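Purine nucleoside phosphorylase (Grouper iridovirus, PDB 3KHS) probably catalyses the phosphate-dependent cleavage of purine nucleosides to free base and ribose 1-phosphate in purine salvage. Local coordinates at residues G261-A264 and S265-T269. Sequence-based numbering, arbitrary orientation.
Sequences GEEA and SARMT
The carboxylate of Glu263 lies to one side of the Arg267 guanidinium plane but beyond its NE/NH1 edge, neither stacking on the face nor meeting the N-H groups in plane; the two planes are turned by about 71°. OE2 of Glu263 is 4.9 Å from NH1 of Arg267, so opposite charges are neighbours without forming a salt bridge. Their stems do meet: CG of Glu263 lies 4.4 Å from CG of Arg267, one helical turn on. Chi1 of -54° sets the Arg267 CG beside its own backbone N and hence close over Glu263 O, at 3.0 Å, while that same oxygen takes the N-H of Arg267 almost straight, at 175°.

Underneath run the regular i to i+4 bonds of helix 257-279. Ser265 N reaches Gly261 O at 2.9 Å and Ala266 N reaches Glu262 O at 3.1 Å, both donors lying off the carbonyl plane; Met268 N binds Ala264 O. The methylene of Met268 also rests against that acceptor, its CB 3.3 Å from Ala264 O.

Ser265 O is gripped twice, from opposite faces of its carbonyl plane: by the backbone N of Thr269 and by the Thr269 hydroxyl, OG1 to O 2.7 Å. With OG1 anti to its own carbonyl carbon, Thr269 turns back along the helix to make this bond.

Around the helix, Ala264 and Met268 pack on Leu237 of strand 231-241, Met268 also on Val235 and Phe126, whereas Glu262 and Ser265 border Lys34. This is an amphipathic surface helix laid on the central sheet of the phosphorylase fold. Its chemistry implies a turn fixed by main-chain bonds, with the threonine hydroxyl giving its proton back into the helix and the Glu263-Arg267 pair adding probably no more than a mild electrostatic attraction.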
loop_
_atom_site.group_PDB
_atom_site.type_symbol
_atom_site.label_atom_id
_atom_site.label_comp_id
_atom_site.label_asym_id
_atom_site.label_seq_id
_atom_site.Cartn_x
_atom_site.Cartn_y
_atom_site.Cartn_z
ATOM N N GLY B 261 21.221 8.145 23.504
ATOM C CA GLY B 261 21.288 8.988 22.320
ATOM C C GLY B 261 22.601 9.712 22.028
ATOM O O GLY B 261 23.079 9.731 20.883
ATOM N N GLU B 262 23.193 10.316 23.056
ATOM C CA GLU B 262 24.430 11.054 22.861
ATOM C C GLU B 262 25.634 10.188 22.511
ATOM O O GLU B 262 26.495 10.608 21.737
ATOM C CB GLU B 262 24.738 11.919 24.083
ATOM C CG GLU B 262 24.244 13.362 23.947
ATOM C CD GLU B 262 24.685 14.029 22.633
ATOM O OE1 GLU B 262 25.908 14.041 22.341
ATOM O OE2 GLU B 262 23.805 14.544 21.895
ATOM N N GLU B 263 25.694 8.986 23.072
ATOM C CA GLU B 263 26.787 8.080 22.778
ATOM C C GLU B 263 26.591 7.587 21.360
ATOM O O GLU B 263 27.545 7.483 20.588
ATOM C CB GLU B 263 26.764 6.905 23.742
ATOM C CG GLU B 263 28.012 6.051 23.694
ATOM C CD GLU B 263 28.173 5.224 24.952
ATOM O OE1 GLU B 263 28.156 5.829 26.054
ATOM O OE2 GLU B 263 28.318 3.983 24.844
ATOM N N ALA B 264 25.344 7.293 21.017
ATOM C CA ALA B 264 25.037 6.825 19.675
ATOM C C ALA B 264 25.496 7.889 18.671
ATOM O O ALA B 264 26.149 7.590 17.669
ATOM C CB ALA B 264 23.541 6.571 19.540
ATOM N N SER B 265 25.165 9.136 18.969
ATOM C CA SER B 265 25.506 10.262 18.122
ATOM C C SER B 265 27.020 10.383 17.891
ATOM O O SER B 265 27.486 10.574 16.761
ATOM C CB SER B 265 24.963 11.536 18.766
ATOM O OG SER B 265 25.041 12.624 17.880
ATOM N N ALA B 266 27.787 10.277 18.965
ATOM C CA ALA B 266 29.224 10.374 18.858
ATOM C C ALA B 266 29.782 9.220 18.022
ATOM O O ALA B 266 30.571 9.461 17.103
ATOM C CB ALA B 266 29.838 10.394 20.230
ATOM N N ARG B 267 29.367 7.985 18.318
ATOM C CA ARG B 267 29.834 6.809 17.579
ATOM C C ARG B 267 29.516 6.927 16.087
ATOM O O ARG B 267 30.370 6.674 15.236
ATOM C CB ARG B 267 29.178 5.518 18.106
ATOM C CG ARG B 267 29.302 5.236 19.617
ATOM C CD ARG B 267 28.731 3.862 19.986
ATOM N NE ARG B 267 29.755 2.827 19.855
ATOM C CZ ARG B 267 29.631 1.558 20.252
ATOM N NH1 ARG B 267 28.504 1.125 20.824
ATOM N NH2 ARG B 267 30.647 0.713 20.083
ATOM N N MET B 268 28.276 7.297 15.784
ATOM C CA MET B 268 27.827 7.426 14.406
ATOM C C MET B 268 28.612 8.512 13.686
ATOM O O MET B 268 28.988 8.338 12.536
ATOM C CB MET B 268 26.328 7.744 14.368
ATOM C CG MET B 268 25.727 7.741 12.962
ATOM S SD MET B 268 25.780 6.161 12.081
ATOM C CE MET B 268 24.260 5.321 12.795
ATOM N N THR B 269 28.856 9.628 14.367
ATOM C CA THR B 269 29.622 10.722 13.786
ATOM C C THR B 269 31.028 10.264 13.430
ATOM O O THR B 269 31.529 10.578 12.350
ATOM C CB THR B 269 29.750 11.900 14.753
ATOM O OG1 THR B 269 28.448 12.415 15.069
ATOM C CG2 THR B 269 30.597 13.008 14.117
#